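Polyketide synthase PksL (Bacillus subtilis, PDB 5E1V) probably dehydrates beta-hydroxyacyl intermediates during assembly of the polyketide bacillaene, through the monomeric dehydratase domain seen here. Local coordinates at residues L123-I128 against D232-I237; T191-S196 against L253-A258. One frame throughout, in Å; residues are numbered along the deposited sequence.

Interaction 1 (L123-I128 against D232-I237)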
loop_
_atom_site.group_PDB
_atom_site.type_symbol
_atom_site.label_atom_id
_atom_site.label_comp_id
_atom_site.label_asym_id
_atom_site.label_seq_id
_atom_site.Cartn_x
_atom_site.Cartn_y
_atom_site.Cartn_z
ATOM N N LEU A 123 0.008 -22.240 1.862
ATOM C CA LEU A 123 -0.651 -22.541 0.605
ATOM C C LEU A 123 0.184 -23.504 -0.258
ATOM O O LEU A 123 1.394 -23.520 -0.178
ATOM C CB LEU A 123 -0.855 -21.246 -0.175
ATOM C CG LEU A 123 -1.821 -20.251 0.460
ATOM C CD1 LEU A 123 -1.900 -18.990 -0.386
ATOM C CD2 LEU A 123 -3.195 -20.875 0.601
ATOM N N ASP A 124 -0.485 -24.295 -1.081
ATOM C CA ASP A 124 0.186 -25.108 -2.102
ATOM C C ASP A 124 0.048 -24.322 -3.393
ATOM O O ASP A 124 -0.953 -24.423 -4.076
ATOM C CB ASP A 124 -0.490 -26.491 -2.221
ATOM N N LEU A 125 1.028 -23.486 -3.703
ATOM C CA LEU A 125 0.883 -22.491 -4.790
ATOM C C LEU A 125 0.544 -23.097 -6.174
ATOM O O LEU A 125 -0.455 -22.731 -6.828
ATOM C CB LEU A 125 2.156 -21.639 -4.878
ATOM C CG LEU A 125 2.493 -20.823 -3.623
ATOM C CD1 LEU A 125 3.883 -20.228 -3.717
ATOM C CD2 LEU A 125 1.457 -19.736 -3.365
ATOM N N SER A 126 1.363 -24.042 -6.609
ATOM C CA SER A 126 1.129 -24.755 -7.877
ATOM C C SER A 126 -0.310 -25.269 -7.986
ATOM O O SER A 126 -1.014 -25.027 -8.981
ATOM C CB SER A 126 2.141 -25.884 -7.995
ATOM O OG SER A 126 3.430 -25.373 -7.682
ATOM N N GLN A 127 -0.758 -25.934 -6.931
ATOM C CA GLN A 127 -2.153 -26.369 -6.831
ATOM C C GLN A 127 -3.156 -25.265 -7.222
ATOM O O GLN A 127 -4.110 -25.505 -7.984
ATOM C CB GLN A 127 -2.420 -26.868 -5.400
ATOM C CG GLN A 127 -3.797 -26.558 -4.820
ATOM C CD GLN A 127 -4.708 -27.756 -4.851
ATOM O OE1 GLN A 127 -4.374 -28.797 -4.289
ATOM N NE2 GLN A 127 -5.861 -27.626 -5.505
ATOM N N ILE A 128 -2.927 -24.064 -6.676
ATOM C CA ILE A 128 -3.868 -22.972 -6.801
ATOM C C ILE A 128 -3.858 -22.526 -8.265
ATOM O O ILE A 128 -4.913 -22.214 -8.833
ATOM C CB ILE A 128 -3.537 -21.813 -5.813
ATOM C CG1 ILE A 128 -3.490 -22.337 -4.369
ATOM C CG2 ILE A 128 -4.592 -20.728 -5.888
ATOM C CD1 ILE A 128 -2.889 -21.390 -3.345
ATOM N N ASP A 232 9.070 -9.702 -4.085
ATOM C CA ASP A 232 7.986 -10.487 -4.682
ATOM C C ASP A 232 7.046 -10.911 -3.578
ATOM O O ASP A 232 7.456 -10.933 -2.416
ATOM C CB ASP A 232 8.560 -11.747 -5.445
ATOM C CG ASP A 232 9.309 -12.706 -4.532
ATOM O OD1 ASP A 232 10.513 -12.528 -4.307
ATOM O OD2 ASP A 232 8.669 -13.588 -3.930
ATOM N N CYS A 233 5.792 -11.257 -3.939
ATOM C CA CYS A 233 4.953 -11.916 -3.008
ATOM C C CYS A 233 3.852 -12.581 -3.760
ATOM O O CYS A 233 3.632 -12.308 -4.980
ATOM C CB CYS A 233 4.384 -10.895 -2.002
ATOM S SG CYS A 233 3.419 -9.583 -2.769
ATOM N N MET A 234 3.126 -13.431 -3.022
ATOM C CA MET A 234 1.910 -13.984 -3.501
ATOM C C MET A 234 0.774 -13.416 -2.662
ATOM O O MET A 234 0.699 -13.661 -1.475
ATOM C CB MET A 234 1.969 -15.516 -3.417
ATOM C CG MET A 234 3.081 -16.143 -4.281
ATOM S SD MET A 234 2.467 -16.305 -5.974
ATOM C CE MET A 234 3.918 -16.934 -6.822
ATOM N N THR A 235 -0.092 -12.644 -3.281
ATOM C CA THR A 235 -1.229 -12.048 -2.551
ATOM C C THR A 235 -2.583 -12.702 -2.842
ATOM O O THR A 235 -3.083 -12.705 -3.994
ATOM C CB THR A 235 -1.393 -10.558 -2.838
ATOM O OG1 THR A 235 -0.148 -9.914 -2.591
ATOM C CG2 THR A 235 -2.531 -9.972 -1.990
ATOM N N ARG A 236 -3.255 -13.112 -1.776
ATOM C CA ARG A 236 -4.560 -13.713 -1.956
ATOM C C ARG A 236 -5.600 -12.765 -1.467
ATOM O O ARG A 236 -5.438 -12.128 -0.418
ATOM C CB ARG A 236 -4.681 -15.015 -1.171
ATOM C CG ARG A 236 -6.083 -15.625 -1.331
ATOM C CD ARG A 236 -6.236 -16.884 -0.539
ATOM N NE ARG A 236 -6.179 -16.662 0.895
ATOM C CZ ARG A 236 -5.912 -17.642 1.754
ATOM N NH1 ARG A 236 -5.749 -18.886 1.305
ATOM N NH2 ARG A 236 -5.854 -17.414 3.047
ATOM N N ILE A 237 -6.657 -12.642 -2.249
ATOM C CA ILE A 237 -7.780 -11.878 -1.870
ATOM C C ILE A 237 -8.974 -12.822 -2.008
ATOM O O ILE A 237 -9.228 -13.338 -3.111
ATOM C CB ILE A 237 -7.955 -10.655 -2.781
ATOM C CG1 ILE A 237 -6.658 -9.807 -2.740
ATOM C CG2 ILE A 237 -9.167 -9.853 -2.326
ATOM C CD1 ILE A 237 -6.323 -9.086 -3.993
#

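Interaction 2 (T191-S196 against L253-A258)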
loop_
_atom_site.group_PDB
_atom_site.type_symbol
_atom_site.label_atom_id
_atom_site.label_comp_id
_atom_site.label_asym_id
_atom_site.label_seq_id
_atom_site.Cartn_x
_atom_site.Cartn_y
_atom_site.Cartn_z
ATOM N N THR A 191 5.424 -0.797 -4.469
ATOM C CA THR A 191 4.968 -1.455 -5.689
ATOM C C THR A 191 4.294 -2.802 -5.503
ATOM O O THR A 191 3.273 -3.151 -6.130
ATOM C CB THR A 191 6.227 -1.582 -6.610
ATOM O OG1 THR A 191 6.692 -0.235 -6.905
ATOM C CG2 THR A 191 5.874 -2.163 -7.854
ATOM N N LEU A 192 4.826 -3.587 -4.590
ATOM C CA LEU A 192 4.178 -4.844 -4.241
ATOM C C LEU A 192 2.844 -4.579 -3.574
ATOM O O LEU A 192 1.875 -5.224 -3.894
ATOM C CB LEU A 192 5.103 -5.614 -3.355
ATOM C CG LEU A 192 6.424 -6.175 -3.926
ATOM C CD1 LEU A 192 7.121 -6.962 -2.890
ATOM C CD2 LEU A 192 6.125 -7.035 -5.147
ATOM N N ILE A 193 2.788 -3.631 -2.619
ATOM C CA ILE A 193 1.551 -3.405 -1.885
ATOM C C ILE A 193 0.542 -2.711 -2.849
ATOM O O ILE A 193 -0.578 -3.161 -2.982
ATOM C CB ILE A 193 1.695 -2.549 -0.610
ATOM C CG1 ILE A 193 2.881 -2.990 0.296
ATOM C CG2 ILE A 193 0.355 -2.628 0.151
ATOM C CD1 ILE A 193 2.939 -4.428 0.658
ATOM N N ASP A 194 0.955 -1.664 -3.558
ATOM C CA ASP A 194 0.044 -1.033 -4.484
ATOM C C ASP A 194 -0.488 -2.036 -5.547
ATOM O O ASP A 194 -1.684 -2.062 -5.889
ATOM C CB ASP A 194 0.629 0.265 -5.074
ATOM C CG ASP A 194 -0.336 0.970 -5.950
ATOM O OD1 ASP A 194 -1.296 1.627 -5.415
ATOM O OD2 ASP A 194 -0.180 0.788 -7.186
ATOM N N GLY A 195 0.426 -2.823 -6.101
ATOM C CA GLY A 195 0.062 -3.851 -7.105
ATOM C C GLY A 195 -0.990 -4.817 -6.566
ATOM O O GLY A 195 -1.863 -5.290 -7.305
ATOM N N SER A 196 -0.910 -5.112 -5.273
ATOM C CA SER A 196 -1.868 -5.967 -4.622
ATOM C C SER A 196 -3.272 -5.321 -4.546
ATOM O O SER A 196 -4.278 -6.054 -4.745
ATOM C CB SER A 196 -1.391 -6.372 -3.233
ATOM O OG SER A 196 -0.192 -7.191 -3.242
ATOM N N LEU A 253 -6.177 -8.034 2.210
ATOM C CA LEU A 253 -5.047 -8.508 1.417
ATOM C C LEU A 253 -4.181 -9.448 2.244
ATOM O O LEU A 253 -3.727 -9.077 3.313
ATOM C CB LEU A 253 -4.174 -7.289 0.905
ATOM C CG LEU A 253 -4.798 -6.191 0.037
ATOM C CD1 LEU A 253 -3.802 -5.047 -0.342
ATOM C CD2 LEU A 253 -5.551 -6.757 -1.185
ATOM N N GLU A 254 -3.921 -10.671 1.754
ATOM C CA GLU A 254 -3.145 -11.634 2.539
ATOM C C GLU A 254 -1.845 -11.880 1.813
ATOM O O GLU A 254 -1.883 -12.276 0.682
ATOM C CB GLU A 254 -3.938 -12.943 2.721
ATOM C CG GLU A 254 -5.241 -12.704 3.437
ATOM C CD GLU A 254 -6.031 -13.980 3.558
ATOM O OE1 GLU A 254 -5.697 -14.796 4.476
ATOM O OE2 GLU A 254 -6.916 -14.154 2.684
ATOM N N PHE A 255 -0.715 -11.636 2.449
ATOM C CA PHE A 255 0.562 -11.779 1.806
ATOM C C PHE A 255 1.295 -13.070 2.142
ATOM O O PHE A 255 1.507 -13.403 3.286
ATOM C CB PHE A 255 1.426 -10.559 2.021
ATOM C CG PHE A 255 0.744 -9.279 1.639
ATOM C CD1 PHE A 255 -0.049 -8.595 2.582
ATOM C CD2 PHE A 255 0.914 -8.724 0.409
ATOM C CE1 PHE A 255 -0.657 -7.398 2.262
ATOM C CE2 PHE A 255 0.265 -7.552 0.083
ATOM C CZ PHE A 255 -0.485 -6.876 1.003
ATOM N N PHE A 256 1.750 -13.751 1.085
ATOM C CA PHE A 256 2.547 -14.958 1.212
ATOM C C PHE A 256 3.905 -14.904 0.507
ATOM O O PHE A 256 4.017 -14.351 -0.601
ATOM C CB PHE A 256 1.744 -16.120 0.590
ATOM C CG PHE A 256 0.455 -16.396 1.274
ATOM C CD1 PHE A 256 -0.676 -15.705 0.938
ATOM C CD2 PHE A 256 0.369 -17.367 2.241
ATOM C CE1 PHE A 256 -1.857 -15.930 1.571
ATOM C CE2 PHE A 256 -0.820 -17.628 2.868
ATOM C CZ PHE A 256 -1.944 -16.904 2.525
ATOM N N ASN A 257 4.924 -15.521 1.116
ATOM C CA ASN A 257 6.231 -15.617 0.455
ATOM C C ASN A 257 6.222 -16.659 -0.694
ATOM O O ASN A 257 5.249 -17.378 -0.911
ATOM C CB ASN A 257 7.408 -15.749 1.453
ATOM C CG ASN A 257 7.392 -17.056 2.247
ATOM O OD1 ASN A 257 6.706 -18.008 1.855
ATOM N ND2 ASN A 257 8.053 -17.062 3.418
ATOM N N ALA A 258 7.300 -16.712 -1.448
ATOM C CA ALA A 258 7.346 -17.567 -2.634
ATOM C C ALA A 258 7.234 -19.055 -2.234
ATOM O O ALA A 258 6.762 -19.887 -3.017
ATOM C CB ALA A 258 8.643 -17.290 -3.405
#

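Interaction 1 (L123-I128 against D232-I237)
Two carboxylates grip NH2 of Arg236, OE2 of Glu121 and OE1 of Glu254, each in a salt bridge, while the neighbouring nitrogen NH1 comes within 3.3 Å of CD2 of Leu123. The contact illustrates how the outer face of a hotdog sheet can be partly covered by a connecting segment: strand 232-245 belongs to the antiparallel sheet of the second family region of this dehydratase, and Leu123 leads into the short helix 125-130, which touches it through Leu125. The leucine methyl meets the guanidinium obliquely, as an apolar neighbour of a group whose charge is answered by the acids. In Arg236, CG anti to the backbone N (chi1 178°) lifts the chain off the strand, and the bend at chi3 turns the guanidinium toward strand 248-256, where NH1 meets the leucine. Lys238 NZ, a like charge, also lies close to NH2, and the acids probably offset both.

The other branch of Leu123 leans on an aromatic ring, that of Phe256. That phenylalanine also touches Arg236, so the ring lies under Leu123 and flanks the arginine. The backbone of Leu123 is tied down as well, by a hydrogen bond with Gly260.

Two residues further along, Leu125 makes the second, purely apolar touch. Here the closest CA atoms of the two segments, those of Leu125 and Met234, are still 8.7 Å apart, and side chains alone bridge the gap. Met234 turns its chain at chi2 (-83°), laying the thioether along the sheet surface and offering CG, the methylene next to the sulfur, to Leu125. The leucine arrives by one branch tip: CD2 of Leu125 lies 4.0 Å from CG of Met234 and 4.4 Å from the sulfur, SD.

Interaction 2 (T191-S196 against L253-A258)
Phe255 sets the rim of its ring against Ser196, whose OG lies near the ring plane, 3.4 Å from CE2 of the phenylalanine. The methylene behind the hydroxyl joins in, CB of Ser196 being 3.9 Å from the same CE2. This is helix-on-sheet packing of the hotdog fold, and it shows how a polar residue can be accommodated in a buried core. With OG beside its own backbone N (chi1 -65°), Ser196 donates to the carbonyl of the preceding turn, OG to Leu192 O at 2.9 Å, with a C=O...OG angle of 150°. The backbone N of Ser196 reaches that oxygen from the opposite face of the carbonyl plane, which makes Leu192 O a double acceptor. Thr235 OG1 is a further hydrogen-bond partner of the serine hydroxyl.

Ile193 approaches the ring from the preceding turn, its side chain roughly perpendicular to that of Phe255, with CD1 4.2 Å from CE2. Leu253 meets Ser196 with both methyls: CD1 is 4.0 Å from Ser196 CB, and CD2 packs by the backbone O of Ser196.

The axes of segments 191-196 and 253-256 come within 10.3 Å, their N-to-C directions 135° apart. As in other hotdog folds, helix 190-203 lies against the inner face of the sheet, where strand 248-256 runs between 232-245 and 262-273, and Leu171 and Leu173 of strand 168-174 also touch Ser196.

In the fold
The contacts use neighbouring strands, 232-245 in interaction 1 and 248-256 in interaction 2, from different faces of the same sheet. Interaction 2 is wholly buried beneath helix 190-203, and its one polar side chain, Ser196, is hydrogen-bonded within the core. Interaction 1, about 10 Å away between centres, is only partly buried, and there apolar touches sit beside a charged cluster. The two are joined through the sheet: Met234 N bonds to Phe256 O, pairing the strands, and the threonine-serine bond adds a side-chain tie. Thr235 faces the helix, whereas its neighbours Met234 and Arg236 face residues 123-128, so adjacent positions of one strand serve core and periphery.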